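Local coordinates for protein pyruvate dehydrogenase complex, dihydrolipoamide acetyltransferase E2 component (Thermus thermophilus, PDB 2EQ9) that probably serves as the acetyltransferase component of the pyruvate dehydrogenase complex, this piece being its peripheral subunit-binding domain, which docks partner enzyme subunits, at residues Leu2-Ile16 with Leu27-Ala39. Residues are numbered along the deposited sequence; the frame is centred on the assembly and turned at random.
Sequences LAVPAARKLARELGI and LGRVRVEDVRAYA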
ATOM      1  N   LEU C   2      15.922  -0.353  21.857  1.00 58.70           N
ATOM      2  CA  LEU C   2      15.439  -0.414  20.487  1.00 54.89           C
ATOM      3  C   LEU C   2      16.507  -1.012  19.573  1.00 50.80           C
ATOM      4  O   LEU C   2      17.573  -0.426  19.373  1.00 51.21           O
ATOM      5  CB  LEU C   2      15.011   0.980  19.998  1.00 57.12           C
ATOM      6  CG  LEU C   2      15.903   2.216  20.150  1.00 57.57           C
ATOM      7  CD1 LEU C   2      15.214   3.400  19.486  1.00 57.19           C
ATOM      8  CD2 LEU C   2      16.163   2.517  21.619  1.00 59.55           C
ATOM      9  N   ALA C   3      16.211  -2.194  19.040  1.00 44.15           N
ATOM     10  CA  ALA C   3      17.126  -2.901  18.154  1.00 40.28           C
ATOM     11  C   ALA C   3      16.426  -3.367  16.873  1.00 38.46           C
ATOM     12  O   ALA C   3      15.391  -4.045  16.923  1.00 36.42           O
ATOM     13  CB  ALA C   3      17.723  -4.091  18.881  1.00 37.09           C
ATOM     14  N   VAL C   4      16.993  -2.995  15.727  1.00 35.93           N
ATOM     15  CA  VAL C   4      16.424  -3.385  14.444  1.00 34.74           C
ATOM     16  C   VAL C   4      16.452  -4.908  14.388  1.00 33.84           C
ATOM     17  O   VAL C   4      17.295  -5.536  15.024  1.00 35.20           O
ATOM     18  CB  VAL C   4      17.233  -2.800  13.269  1.00 33.73           C
ATOM     19  CG1 VAL C   4      17.414  -1.304  13.475  1.00 32.22           C
ATOM     20  CG2 VAL C   4      18.589  -3.497  13.152  1.00 35.46           C
ATOM     21  N   PRO C   5      15.518  -5.518  13.645  1.00 32.05           N
ATOM     22  CA  PRO C   5      15.451  -6.979  13.526  1.00 32.94           C
ATOM     23  C   PRO C   5      16.789  -7.646  13.158  1.00 33.76           C
ATOM     24  O   PRO C   5      17.162  -8.661  13.742  1.00 33.65           O
ATOM     25  CB  PRO C   5      14.390  -7.192  12.445  1.00 33.11           C
ATOM     26  CG  PRO C   5      13.510  -5.976  12.578  1.00 32.63           C
ATOM     27  CD  PRO C   5      14.518  -4.872  12.776  1.00 32.14           C
ATOM     28  N   ALA C   6      17.504  -7.084  12.189  1.00 34.40           N
ATOM     29  CA  ALA C   6      18.781  -7.661  11.773  1.00 36.78           C
ATOM     30  C   ALA C   6      19.751  -7.803  12.949  1.00 36.93           C
ATOM     31  O   ALA C   6      20.465  -8.801  13.058  1.00 37.26           O
ATOM     32  CB  ALA C   6      19.413  -6.805  10.671  1.00 36.61           C
ATOM     33  N   ALA C   7      19.778  -6.802  13.823  1.00 35.25           N
ATOM     34  CA  ALA C   7      20.660  -6.839  14.984  1.00 36.62           C
ATOM     35  C   ALA C   7      20.200  -7.879  16.010  1.00 36.42           C
ATOM     36  O   ALA C   7      21.022  -8.610  16.570  1.00 36.20           O
ATOM     37  CB  ALA C   7      20.737  -5.449  15.628  1.00 35.10           C
ATOM     38  N   ARG C   8      18.891  -7.953  16.251  1.00 35.80           N
ATOM     39  CA  ARG C   8      18.353  -8.913  17.219  1.00 37.88           C
ATOM     40  C   ARG C   8      18.632 -10.331  16.730  1.00 37.75           C
ATOM     41  O   ARG C   8      18.946 -11.228  17.516  1.00 34.95           O
ATOM     42  CB  ARG C   8      16.835  -8.721  17.398  1.00 37.42           C
ATOM     43  CG  ARG C   8      16.415  -7.260  17.529  1.00 40.38           C
ATOM     44  CD  ARG C   8      15.036  -7.087  18.145  1.00 39.92           C
ATOM     45  NE  ARG C   8      13.943  -7.699  17.387  1.00 40.69           N
ATOM     46  CZ  ARG C   8      13.171  -7.062  16.511  1.00 38.96           C
ATOM     47  NH1 ARG C   8      13.365  -5.775  16.254  1.00 36.31           N
ATOM     48  NH2 ARG C   8      12.167  -7.707  15.922  1.00 39.46           N
ATOM     49  N   LYS C   9      18.519 -10.516  15.418  1.00 40.08           N
ATOM     50  CA  LYS C   9      18.748 -11.809  14.797  1.00 43.42           C
ATOM     51  C   LYS C   9      20.202 -12.230  14.986  1.00 44.18           C
ATOM     52  O   LYS C   9      20.485 -13.350  15.417  1.00 44.50           O
ATOM     53  CB  LYS C   9      18.402 -11.728  13.308  1.00 45.47           C
ATOM     54  CG  LYS C   9      18.061 -13.065  12.675  1.00 48.73           C
ATOM     55  CD  LYS C   9      19.283 -13.739  12.086  1.00 49.09           C
ATOM     56  CE  LYS C   9      19.702 -13.076  10.781  1.00 48.20           C
ATOM     57  NZ  LYS C   9      20.942 -13.707  10.237  1.00 48.26           N
ATOM     58  N   LEU C  10      21.122 -11.319  14.685  1.00 45.51           N
ATOM     59  CA  LEU C  10      22.544 -11.603  14.817  1.00 46.60           C
ATOM     60  C   LEU C  10      22.975 -11.746  16.278  1.00 47.34           C
ATOM     61  O   LEU C  10      23.845 -12.550  16.592  1.00 47.85           O
ATOM     62  CB  LEU C  10      23.355 -10.503  14.128  1.00 47.44           C
ATOM     63  CG  LEU C  10      24.839 -10.773  13.870  1.00 48.61           C
ATOM     64  CD1 LEU C  10      25.619 -10.631  15.149  1.00 48.26           C
ATOM     65  CD2 LEU C  10      25.015 -12.160  13.267  1.00 48.00           C
ATOM     66  N   ALA C  11      22.365 -10.974  17.170  1.00 48.01           N
ATOM     67  CA  ALA C  11      22.710 -11.051  18.584  1.00 49.77           C
ATOM     68  C   ALA C  11      22.449 -12.465  19.102  1.00 51.55           C
ATOM     69  O   ALA C  11      23.270 -13.039  19.821  1.00 49.79           O
ATOM     70  CB  ALA C  11      21.895 -10.041  19.380  1.00 48.70           C
ATOM     71  N   ARG C  12      21.306 -13.027  18.722  1.00 52.73           N
ATOM     72  CA  ARG C  12      20.942 -14.370  19.146  1.00 55.05           C
ATOM     73  C   ARG C  12      21.923 -15.416  18.618  1.00 56.31           C
ATOM     74  O   ARG C  12      22.444 -16.233  19.381  1.00 57.04           O
ATOM     75  CB  ARG C  12      19.530 -14.720  18.666  1.00 54.64           C
ATOM     76  CG  ARG C  12      18.424 -13.884  19.274  1.00 57.37           C
ATOM     77  CD  ARG C  12      17.052 -14.430  18.879  1.00 59.35           C
ATOM     78  NE  ARG C  12      16.814 -15.764  19.427  1.00 60.23           N
ATOM     79  CZ  ARG C  12      16.668 -16.030  20.724  1.00 61.14           C
ATOM     80  NH1 ARG C  12      16.733 -15.051  21.619  1.00 61.54           N
ATOM     81  NH2 ARG C  12      16.459 -17.277  21.130  1.00 61.21           N
ATOM     82  N   GLU C  13      22.171 -15.384  17.312  1.00 56.41           N
ATOM     83  CA  GLU C  13      23.068 -16.344  16.672  1.00 57.61           C
ATOM     84  C   GLU C  13      24.491 -16.283  17.217  1.00 57.46           C
ATOM     85  O   GLU C  13      25.311 -17.159  16.937  1.00 58.84           O
ATOM     86  CB  GLU C  13      23.073 -16.120  15.158  1.00 57.77           C
ATOM     87  CG  GLU C  13      21.673 -16.016  14.578  1.00 59.47           C
ATOM     88  CD  GLU C  13      21.664 -15.828  13.077  1.00 60.06           C
ATOM     89  OE1 GLU C  13      22.481 -15.027  12.570  1.00 59.85           O
ATOM     90  OE2 GLU C  13      20.825 -16.473  12.407  1.00 60.55           O
ATOM     91  N   LEU C  14      24.783 -15.247  17.993  1.00 56.45           N
ATOM     92  CA  LEU C  14      26.101 -15.100  18.591  1.00 56.24           C
ATOM     93  C   LEU C  14      26.051 -15.408  20.084  1.00 56.21           C
ATOM     94  O   LEU C  14      27.075 -15.391  20.767  1.00 57.59           O
ATOM     95  CB  LEU C  14      26.629 -13.682  18.383  1.00 54.53           C
ATOM     96  CG  LEU C  14      27.100 -13.335  16.973  1.00 54.53           C
ATOM     97  CD1 LEU C  14      27.760 -11.967  17.002  1.00 54.20           C
ATOM     98  CD2 LEU C  14      28.093 -14.387  16.483  1.00 53.77           C
ATOM     99  N   GLY C  15      24.855 -15.694  20.586  1.00 55.49           N
ATOM    100  CA  GLY C  15      24.703 -15.989  21.997  1.00 54.25           C
ATOM    101  C   GLY C  15      24.934 -14.747  22.836  1.00 53.44           C
ATOM    102  O   GLY C  15      25.406 -14.832  23.968  1.00 53.20           O
ATOM    103  N   ILE C  16      24.601 -13.586  22.275  1.00 52.31           N
ATOM    104  CA  ILE C  16      24.773 -12.314  22.971  1.00 51.26           C
ATOM    105  C   ILE C  16      23.433 -11.683  23.337  1.00 51.90           C
ATOM    106  O   ILE C  16      22.603 -11.419  22.465  1.00 51.18           O
ATOM    107  CB  ILE C  16      25.537 -11.287  22.103  1.00 50.84           C
ATOM    108  CG1 ILE C  16      26.936 -11.803  21.769  1.00 50.78           C
ATOM    109  CG2 ILE C  16      25.642  -9.960  22.839  1.00 50.10           C
ATOM    110  CD1 ILE C  16      27.709 -10.885  20.848  1.00 50.26           C
ATOM    111  N   LEU C  27      20.274   8.150  20.095  1.00 74.15           N
ATOM    112  CA  LEU C  27      19.883   7.618  21.390  1.00 71.82           C
ATOM    113  C   LEU C  27      19.652   6.106  21.472  1.00 68.65           C
ATOM    114  O   LEU C  27      18.523   5.640  21.632  1.00 68.34           O
ATOM    115  CB  LEU C  27      18.656   8.367  21.927  1.00 73.17           C
ATOM    116  CG  LEU C  27      18.704   8.708  23.427  1.00 74.75           C
ATOM    117  CD1 LEU C  27      18.650   7.433  24.267  1.00 75.61           C
ATOM    118  CD2 LEU C  27      19.982   9.495  23.733  1.00 75.30           C
ATOM    119  N   GLY C  28      20.742   5.354  21.337  1.00 65.81           N
ATOM    120  CA  GLY C  28      20.708   3.907  21.485  1.00 62.13           C
ATOM    121  C   GLY C  28      20.214   2.889  20.472  1.00 59.47           C
ATOM    122  O   GLY C  28      20.263   1.697  20.773  1.00 60.29           O
ATOM    123  N   ARG C  29      19.746   3.294  19.299  1.00 56.01           N
ATOM    124  CA  ARG C  29      19.271   2.291  18.350  1.00 51.53           C
ATOM    125  C   ARG C  29      20.402   1.317  18.027  1.00 49.21           C
ATOM    126  O   ARG C  29      21.452   1.713  17.526  1.00 49.39           O
ATOM    127  CB  ARG C  29      18.760   2.947  17.063  1.00 51.83           C
ATOM    128  CG  ARG C  29      18.131   1.953  16.091  1.00 50.92           C
ATOM    129  CD  ARG C  29      17.596   2.612  14.820  1.00 51.05           C
ATOM    130  NE  ARG C  29      16.373   3.380  15.040  1.00 50.46           N
ATOM    131  CZ  ARG C  29      16.337   4.679  15.319  1.00 53.34           C
ATOM    132  NH1 ARG C  29      17.463   5.375  15.415  1.00 52.98           N
ATOM    133  NH2 ARG C  29      15.170   5.288  15.491  1.00 54.68           N
ATOM    134  N   VAL C  30      20.189   0.042  18.333  1.00 46.72           N
ATOM    135  CA  VAL C  30      21.198  -0.980  18.075  1.00 44.13           C
ATOM    136  C   VAL C  30      21.162  -1.470  16.628  1.00 44.42           C
ATOM    137  O   VAL C  30      20.117  -1.894  16.128  1.00 43.66           O
ATOM    138  CB  VAL C  30      21.004  -2.183  19.013  1.00 43.87           C
ATOM    139  CG1 VAL C  30      22.134  -3.179  18.826  1.00 40.48           C
ATOM    140  CG2 VAL C  30      20.933  -1.703  20.460  1.00 42.28           C
ATOM    141  N   ARG C  31      22.313  -1.405  15.963  1.00 43.63           N
ATOM    142  CA  ARG C  31      22.443  -1.840  14.576  1.00 44.27           C
ATOM    143  C   ARG C  31      23.310  -3.085  14.506  1.00 45.23           C
ATOM    144  O   ARG C  31      24.013  -3.407  15.461  1.00 45.16           O
ATOM    145  CB  ARG C  31      23.102  -0.747  13.735  1.00 44.00           C
ATOM    146  CG  ARG C  31      22.368   0.569  13.724  1.00 43.68           C
ATOM    147  CD  ARG C  31      21.089   0.482  12.921  1.00 43.70           C
ATOM    148  NE  ARG C  31      20.487   1.802  12.773  1.00 44.23           N
ATOM    149  CZ  ARG C  31      19.588   2.120  11.846  1.00 44.33           C
ATOM    150  NH1 ARG C  31      19.100   3.355  11.797  1.00 42.94           N
ATOM    151  NH2 ARG C  31      19.184   1.213  10.966  1.00 39.08           N
ATOM    152  N   VAL C  32      23.260  -3.776  13.371  1.00 46.78           N
ATOM    153  CA  VAL C  32      24.064  -4.979  13.162  1.00 48.32           C
ATOM    154  C   VAL C  32      25.535  -4.689  13.456  1.00 49.43           C
ATOM    155  O   VAL C  32      26.252  -5.536  13.988  1.00 49.98           O
ATOM    156  CB  VAL C  32      23.936  -5.490  11.704  1.00 48.35           C
ATOM    157  CG1 VAL C  32      25.059  -6.475  11.382  1.00 48.92           C
ATOM    158  CG2 VAL C  32      22.594  -6.167  11.515  1.00 47.52           C
ATOM    159  N   GLU C  33      25.978  -3.485  13.111  1.00 51.28           N
ATOM    160  CA  GLU C  33      27.363  -3.092  13.345  1.00 52.45           C
ATOM    161  C   GLU C  33      27.665  -3.119  14.838  1.00 51.95           C
ATOM    162  O   GLU C  33      28.675  -3.682  15.261  1.00 52.08           O
ATOM    163  CB  GLU C  33      27.627  -1.688  12.789  1.00 53.57           C
ATOM    164  CG  GLU C  33      27.187  -1.498  11.342  1.00 56.21           C
ATOM    165  CD  GLU C  33      25.706  -1.193  11.222  1.00 56.66           C
ATOM    166  OE1 GLU C  33      25.314  -0.041  11.505  1.00 55.33           O
ATOM    167  OE2 GLU C  33      24.936  -2.108  10.854  1.00 58.15           O
ATOM    168  N   ASP C  34      26.781  -2.519  15.632  1.00 50.94           N
ATOM    169  CA  ASP C  34      26.954  -2.479  17.082  1.00 51.96           C
ATOM    170  C   ASP C  34      27.051  -3.878  17.691  1.00 51.93           C
ATOM    171  O   ASP C  34      27.904  -4.135  18.540  1.00 51.37           O
ATOM    172  CB  ASP C  34      25.796  -1.723  17.738  1.00 51.51           C
ATOM    173  CG  ASP C  34      25.630  -0.323  17.190  1.00 52.86           C
ATOM    174  OD1 ASP C  34      26.650   0.391  17.064  1.00 55.35           O
ATOM    175  OD2 ASP C  34      24.482   0.071  16.894  1.00 51.14           O
ATOM    176  N   VAL C  35      26.177  -4.781  17.262  1.00 52.49           N
ATOM    177  CA  VAL C  35      26.195  -6.136  17.791  1.00 54.63           C
ATOM    178  C   VAL C  35      27.551  -6.781  17.517  1.00 56.23           C
ATOM    179  O   VAL C  35      28.118  -7.447  18.381  1.00 55.81           O
ATOM    180  CB  VAL C  35      25.076  -6.997  17.166  1.00 54.02           C
ATOM    181  CG1 VAL C  35      25.108  -8.398  17.753  1.00 54.63           C
ATOM    182  CG2 VAL C  35      23.726  -6.355  17.431  1.00 53.54           C
ATOM    183  N   ARG C  36      28.071  -6.572  16.311  1.00 58.27           N
ATOM    184  CA  ARG C  36      29.367  -7.125  15.932  1.00 60.33           C
ATOM    185  C   ARG C  36      30.477  -6.413  16.703  1.00 61.11           C
ATOM    186  O   ARG C  36      31.458  -7.035  17.115  1.00 61.41           O
ATOM    187  CB  ARG C  36      29.587  -6.970  14.425  1.00 59.76           C
ATOM    188  N   ALA C  37      30.314  -5.108  16.898  1.00 62.30           N
ATOM    189  CA  ALA C  37      31.296  -4.310  17.620  1.00 63.77           C
ATOM    190  C   ALA C  37      31.422  -4.810  19.051  1.00 65.10           C
ATOM    191  O   ALA C  37      32.513  -4.826  19.622  1.00 66.79           O
ATOM    192  CB  ALA C  37      30.887  -2.842  17.615  1.00 63.58           C
ATOM    193  N   TYR C  38      30.297  -5.219  19.625  1.00 65.49           N
ATOM    194  CA  TYR C  38      30.265  -5.728  20.989  1.00 66.27           C
ATOM    195  C   TYR C  38      30.838  -7.142  21.005  1.00 67.11           C
ATOM    196  O   TYR C  38      31.438  -7.568  21.991  1.00 67.64           O
ATOM    197  CB  TYR C  38      28.819  -5.741  21.502  1.00 66.36           C
ATOM    198  CG  TYR C  38      28.654  -6.154  22.948  1.00 66.28           C
ATOM    199  CD1 TYR C  38      29.144  -5.360  23.985  1.00 66.70           C
ATOM    200  CD2 TYR C  38      27.996  -7.337  23.282  1.00 65.94           C
ATOM    201  CE1 TYR C  38      28.979  -5.734  25.319  1.00 65.94           C
ATOM    202  CE2 TYR C  38      27.825  -7.719  24.610  1.00 65.60           C
ATOM    203  CZ  TYR C  38      28.318  -6.916  25.622  1.00 65.78           C
ATOM    204  OH  TYR C  38      28.147  -7.296  26.934  1.00 66.45           O
ATOM    205  N   ALA C  39      30.652  -7.858  19.899  1.00 67.32           N
ATOM    206  CA  ALA C  39      31.143  -9.224  19.771  1.00 67.61           C
ATOM    207  C   ALA C  39      32.669  -9.271  19.801  1.00 68.37           C
ATOM    208  O   ALA C  39      33.262 -10.277  20.193  1.00 68.55           O
ATOM    209  CB  ALA C  39      30.626  -9.839  18.478  1.00 67.38           C
TER
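The two near-parallel helices of the peripheral subunit-binding domain, 5-13 and 32-39, pack here through Ala6, Ala7, Leu10 and Ala11 against Val32 and Val35; their axes run 25° apart and approach to 8.5 Å. A single beta bridge between Ala3 and Val30 joins the segments leading into them. Val30 N donates to Leu2 O at 2.9 Å, nearly straight (169°) and in the carbonyl plane, whereas the return bond from Val4 N to Val30 O is weak at 3.3 Å. Val35 is central: chi1 of -179° places CG1 opposite the backbone N, where it meets Leu10 CD1 at 3.5 Å and also touches Ala11, while Val35 CG2 lies 3.6 Å from Ala7 CB. The Leu10 pair, like Ala6 CB to Val32 CG2 at 3.4 Å, is tighter than usual for carbon. Beyond the Schellman turn at Gly15, Ile16 CG2 lies at the edge of the Tyr38 ring, 3.6 Å from Tyr38 CD2, and Ile16 CD1 rests against Ala39 CB. An alanine in place of Ile16 lacks CG1, CG2 and CD1, so it is likely to leave the Tyr38 ring edge without its apolar neighbour and to open a gap beside Ala39. The helices thus meet through apolar side chains, both inter-segment hydrogen bonds being lead-in backbone, while Arg8 and Arg12 pair with acidic side chains, and Arg29 and Arg31 with backbone, of other protein chains, consistent with this domain's binding role.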